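Local coordinates for RagA protein (Porphyromonas gingivalis, PDB 6SLN) that probably takes up substrates across the outer membrane as a TonB-dependent receptor, with a plug domain inside a transmembrane beta barrel, at residues Val729-Leu739 with Phe759-Phe770. Residues are numbered along the deposited sequence; the frame is centred on the assembly and turned at random.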
loop_
_atom_site.group_PDB
_atom_site.type_symbol
_atom_site.label_atom_id
_atom_site.label_comp_id
_atom_site.label_asym_id
_atom_site.label_seq_id
_atom_site.Cartn_x
_atom_site.Cartn_y
_atom_site.Cartn_z
ATOM N N VAL A 729 -4.280 -2.106 39.419
ATOM C CA VAL A 729 -3.271 -2.068 40.462
ATOM C C VAL A 729 -3.150 -0.656 41.038
ATOM O O VAL A 729 -3.143 0.338 40.302
ATOM C CB VAL A 729 -1.936 -2.587 39.893
ATOM C CG1 VAL A 729 -0.786 -1.975 40.624
ATOM C CG2 VAL A 729 -1.875 -4.109 39.998
ATOM N N GLY A 730 -3.094 -0.551 42.365
ATOM C CA GLY A 730 -2.940 0.733 42.991
ATOM C C GLY A 730 -4.210 1.561 42.981
ATOM O O GLY A 730 -5.287 1.108 42.594
ATOM N N SER A 731 -4.073 2.803 43.445
ATOM C CA SER A 731 -5.213 3.715 43.470
ATOM C C SER A 731 -4.736 5.136 43.744
ATOM O O SER A 731 -3.688 5.354 44.358
ATOM C CB SER A 731 -6.252 3.293 44.516
ATOM O OG SER A 731 -5.645 3.152 45.779
ATOM N N MET A 732 -5.526 6.088 43.270
ATOM C CA MET A 732 -5.310 7.516 43.419
ATOM C C MET A 732 -6.546 8.140 44.036
ATOM O O MET A 732 -7.476 7.451 44.459
ATOM C CB MET A 732 -5.045 8.214 42.084
ATOM C CG MET A 732 -3.777 7.870 41.377
ATOM S SD MET A 732 -3.914 8.583 39.732
ATOM C CE MET A 732 -3.757 10.326 40.167
ATOM N N LYS A 733 -6.571 9.469 44.011
ATOM C CA LYS A 733 -7.595 10.285 44.639
ATOM C C LYS A 733 -7.363 11.721 44.185
ATOM O O LYS A 733 -6.214 12.154 44.040
ATOM C CB LYS A 733 -7.526 10.164 46.168
ATOM C CG LYS A 733 -8.741 10.668 46.934
ATOM C CD LYS A 733 -8.363 10.969 48.402
ATOM C CE LYS A 733 -9.349 10.343 49.367
ATOM N NZ LYS A 733 -9.736 11.243 50.496
ATOM N N ASN A 734 -8.453 12.439 43.938
ATOM C CA ASN A 734 -8.386 13.808 43.453
ATOM C C ASN A 734 -9.414 14.627 44.209
ATOM O O ASN A 734 -10.610 14.324 44.152
ATOM C CB ASN A 734 -8.634 13.869 41.945
ATOM C CG ASN A 734 -7.350 13.808 41.159
ATOM O OD1 ASN A 734 -6.580 14.764 41.135
ATOM N ND2 ASN A 734 -7.104 12.689 40.518
ATOM N N THR A 735 -8.954 15.648 44.927
ATOM C CA THR A 735 -9.830 16.457 45.759
ATOM C C THR A 735 -9.587 17.916 45.425
ATOM O O THR A 735 -8.433 18.349 45.348
ATOM C CB THR A 735 -9.583 16.161 47.233
ATOM O OG1 THR A 735 -9.781 14.758 47.444
ATOM C CG2 THR A 735 -10.532 16.971 48.144
ATOM N N GLY A 736 -10.667 18.657 45.197
ATOM C CA GLY A 736 -10.514 19.994 44.660
ATOM C C GLY A 736 -11.799 20.791 44.730
ATOM O O GLY A 736 -12.831 20.313 45.212
ATOM N N VAL A 737 -11.710 22.025 44.219
ATOM C CA VAL A 737 -12.768 23.026 44.305
ATOM C C VAL A 737 -12.986 23.645 42.927
ATOM O O VAL A 737 -12.038 23.802 42.153
ATOM C CB VAL A 737 -12.415 24.101 45.347
ATOM C CG1 VAL A 737 -13.298 25.320 45.185
ATOM C CG2 VAL A 737 -12.565 23.516 46.746
ATOM N N ASP A 738 -14.240 23.966 42.610
ATOM C CA ASP A 738 -14.634 24.566 41.342
ATOM C C ASP A 738 -15.326 25.885 41.646
ATOM O O ASP A 738 -16.430 25.884 42.197
ATOM C CB ASP A 738 -15.577 23.648 40.567
ATOM C CG ASP A 738 -14.849 22.685 39.650
ATOM O OD1 ASP A 738 -15.522 22.063 38.790
ATOM O OD2 ASP A 738 -13.617 22.538 39.794
ATOM N N LEU A 739 -14.706 27.007 41.282
ATOM C CA LEU A 739 -15.301 28.321 41.498
ATOM C C LEU A 739 -15.506 29.022 40.163
ATOM O O LEU A 739 -14.600 29.048 39.324
ATOM C CB LEU A 739 -14.443 29.188 42.422
ATOM C CG LEU A 739 -15.026 30.588 42.628
ATOM C CD1 LEU A 739 -16.458 30.509 43.138
ATOM C CD2 LEU A 739 -14.176 31.403 43.578
ATOM N N PHE A 759 -11.945 29.438 38.256
ATOM C CA PHE A 759 -10.868 28.938 39.104
ATOM C C PHE A 759 -11.140 27.503 39.542
ATOM O O PHE A 759 -12.285 27.138 39.816
ATOM C CB PHE A 759 -10.680 29.827 40.344
ATOM C CG PHE A 759 -9.701 29.273 41.338
ATOM C CD1 PHE A 759 -8.362 29.633 41.279
ATOM C CD2 PHE A 759 -10.108 28.393 42.331
ATOM C CE1 PHE A 759 -7.448 29.125 42.187
ATOM C CE2 PHE A 759 -9.196 27.881 43.242
ATOM C CZ PHE A 759 -7.863 28.251 43.174
ATOM N N ASN A 760 -10.068 26.711 39.639
ATOM C CA ASN A 760 -10.110 25.406 40.290
ATOM C C ASN A 760 -8.782 25.130 40.976
ATOM O O ASN A 760 -7.719 25.356 40.392
ATOM C CB ASN A 760 -10.409 24.278 39.302
ATOM C CG ASN A 760 -10.020 22.887 39.847
ATOM O OD1 ASN A 760 -8.907 22.401 39.629
ATOM N ND2 ASN A 760 -10.949 22.247 40.548
ATOM N N TYR A 761 -8.849 24.640 42.211
ATOM C CA TYR A 761 -7.718 24.004 42.864
ATOM C C TYR A 761 -7.923 22.492 42.875
ATOM O O TYR A 761 -9.054 22.009 42.980
ATOM C CB TYR A 761 -7.546 24.509 44.298
ATOM C CG TYR A 761 -6.407 23.824 45.021
ATOM C CD1 TYR A 761 -5.094 24.153 44.737
ATOM C CD2 TYR A 761 -6.645 22.837 45.971
ATOM C CE1 TYR A 761 -4.049 23.532 45.379
ATOM C CE2 TYR A 761 -5.598 22.203 46.619
ATOM C CZ TYR A 761 -4.298 22.558 46.317
ATOM O OH TYR A 761 -3.231 21.944 46.945
ATOM N N ASN A 762 -6.831 21.735 42.771
ATOM C CA ASN A 762 -6.956 20.285 42.829
ATOM C C ASN A 762 -5.745 19.645 43.486
ATOM O O ASN A 762 -4.617 19.822 43.015
ATOM C CB ASN A 762 -7.148 19.699 41.447
ATOM C CG ASN A 762 -7.437 18.225 41.510
ATOM O OD1 ASN A 762 -8.585 17.820 41.658
ATOM N ND2 ASN A 762 -6.388 17.411 41.455
ATOM N N ARG A 763 -5.989 18.849 44.528
ATOM C CA ARG A 763 -4.941 18.118 45.234
ATOM C C ARG A 763 -5.023 16.648 44.853
ATOM O O ARG A 763 -6.039 15.993 45.108
ATOM C CB ARG A 763 -5.061 18.283 46.752
ATOM C CG ARG A 763 -3.850 17.779 47.557
ATOM C CD ARG A 763 -2.539 18.314 46.995
ATOM N NE ARG A 763 -1.368 18.211 47.878
ATOM C CZ ARG A 763 -0.965 17.087 48.464
ATOM N NH1 ARG A 763 -1.658 15.963 48.308
ATOM N NH2 ARG A 763 0.126 17.088 49.213
ATOM N N GLN A 764 -3.950 16.146 44.248
ATOM C CA GLN A 764 -3.794 14.752 43.864
ATOM C C GLN A 764 -3.176 13.961 45.014
ATOM O O GLN A 764 -2.425 14.502 45.827
ATOM C CB GLN A 764 -2.904 14.656 42.623
ATOM C CG GLN A 764 -3.088 13.432 41.774
ATOM C CD GLN A 764 -1.852 13.121 40.945
ATOM O OE1 GLN A 764 -0.883 12.546 41.457
ATOM N NE2 GLN A 764 -1.877 13.506 39.656
ATOM N N GLU A 765 -3.504 12.667 45.080
ATOM C CA GLU A 765 -2.904 11.803 46.095
ATOM C C GLU A 765 -2.970 10.369 45.578
ATOM O O GLU A 765 -4.028 9.735 45.644
ATOM C CB GLU A 765 -3.593 11.931 47.450
ATOM C CG GLU A 765 -2.880 11.115 48.568
ATOM C CD GLU A 765 -3.640 11.028 49.897
ATOM O OE1 GLU A 765 -4.435 11.936 50.218
ATOM O OE2 GLU A 765 -3.425 10.043 50.632
ATOM N N ILE A 766 -1.839 9.884 45.062
ATOM C CA ILE A 766 -1.642 8.446 44.951
ATOM C C ILE A 766 -1.951 7.825 46.297
ATOM O O ILE A 766 -1.624 8.394 47.339
ATOM C CB ILE A 766 -0.199 8.146 44.512
ATOM C CG1 ILE A 766 0.121 8.906 43.213
ATOM C CG2 ILE A 766 0.025 6.636 44.393
ATOM C CD1 ILE A 766 1.589 9.000 42.914
ATOM N N THR A 767 -2.624 6.683 46.301
ATOM C CA THR A 767 -2.886 6.002 47.563
ATOM C C THR A 767 -2.409 4.553 47.586
ATOM O O THR A 767 -2.333 3.963 48.668
ATOM C CB THR A 767 -4.387 6.075 47.920
ATOM O OG1 THR A 767 -5.187 5.707 46.795
ATOM C CG2 THR A 767 -4.766 7.487 48.315
ATOM N N LYS A 768 -2.058 3.975 46.443
ATOM C CA LYS A 768 -1.591 2.599 46.374
ATOM C C LYS A 768 -0.902 2.432 45.037
ATOM O O LYS A 768 -1.333 3.022 44.038
ATOM C CB LYS A 768 -2.743 1.591 46.515
ATOM C CG LYS A 768 -2.302 0.157 46.765
ATOM C CD LYS A 768 -3.476 -0.853 46.763
ATOM C CE LYS A 768 -4.577 -0.483 47.737
ATOM N NZ LYS A 768 -5.730 0.141 47.017
ATOM N N LEU A 769 0.152 1.609 45.012
ATOM C CA LEU A 769 0.944 1.451 43.797
ATOM C C LEU A 769 0.934 -0.014 43.400
ATOM O O LEU A 769 -0.133 -0.578 43.212
ATOM C CB LEU A 769 2.323 2.036 43.964
ATOM C CG LEU A 769 2.344 3.555 44.013
ATOM C CD1 LEU A 769 3.656 4.091 44.587
ATOM C CD2 LEU A 769 2.066 4.069 42.622
ATOM N N PHE A 770 2.095 -0.620 43.203
ATOM C CA PHE A 770 2.203 -1.981 42.709
ATOM C C PHE A 770 3.294 -2.695 43.499
ATOM O O PHE A 770 4.214 -2.058 44.024
ATOM C CB PHE A 770 2.515 -2.011 41.201
ATOM C CG PHE A 770 3.403 -0.878 40.711
ATOM C CD1 PHE A 770 2.875 0.379 40.451
ATOM C CD2 PHE A 770 4.755 -1.088 40.478
ATOM C CE1 PHE A 770 3.676 1.412 39.980
ATOM C CE2 PHE A 770 5.555 -0.062 40.003
ATOM C CZ PHE A 770 5.014 1.193 39.755
HETATM O O HOH W 1 -4.235 15.169 39.431
#
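An antiparallel beta hairpin of the TonB-dependent receptor barrel, strands 732-746 and 752-764, brings Thr735 against Arg763. The two strand segments run at 163° to each other. At the hydrogen-bonded pair Thr735-Arg763 the backbone closes both ways, Arg763 N to Thr735 O at 2.6 Å and Thr735 N to Arg763 O at 2.9 Å. Side chains then alternate: Val737, Leu739, Phe759 and Tyr761, with Thr735 and Arg763, line one face, which probably looks outward as in transmembrane barrels, whereas the other carries amides and a carboxylate. On that polar face Asn762 ND2 gives a hydrogen to Asn734 OD1 at 2.7 Å, reaching a lone pair in the carbonyl plane, with the two amide planes 34° apart; Asn762 OD1 is hydrogen-bonded to Tyr703 OH on the adjoining strand 696-715. A water bridges Asn734 OD1 to Gln764 NE2, so the acceptor is gripped twice, while Asn734 ND2 binds Thr149 O and Gln764 OE1 binds Asn791 N. Further along, Asn760 swings CG anti to its N (chi1 162°), which carries ND2 across to Asp738 OD2 at 2.8 Å; carboxylate and amide stand nearly perpendicular. Asp738 OD1 makes a salt bridge with Lys187 NZ and a hydrogen bond with His147 NE2; both residues, like Thr149, fall in the plug domain range, so these contacts join the barrel wall to the plug. Between these amides, Gly736 forms a non-hydrogen-bonded pair with Asn762, their CA atoms 4.0 Å apart. Past Asn734 and Gln764 the register shifts by one residue through loop, and pairing resumes at Ser731 with Lys768, where Thr767 and Lys768 both face Ser731 in a classic beta bulge. Ser731 O accepts from Thr767 N and from Lys768 N, the latter at 3.0 Å, and Ser731 OG and Thr767 OG1 share a hydrogen bond.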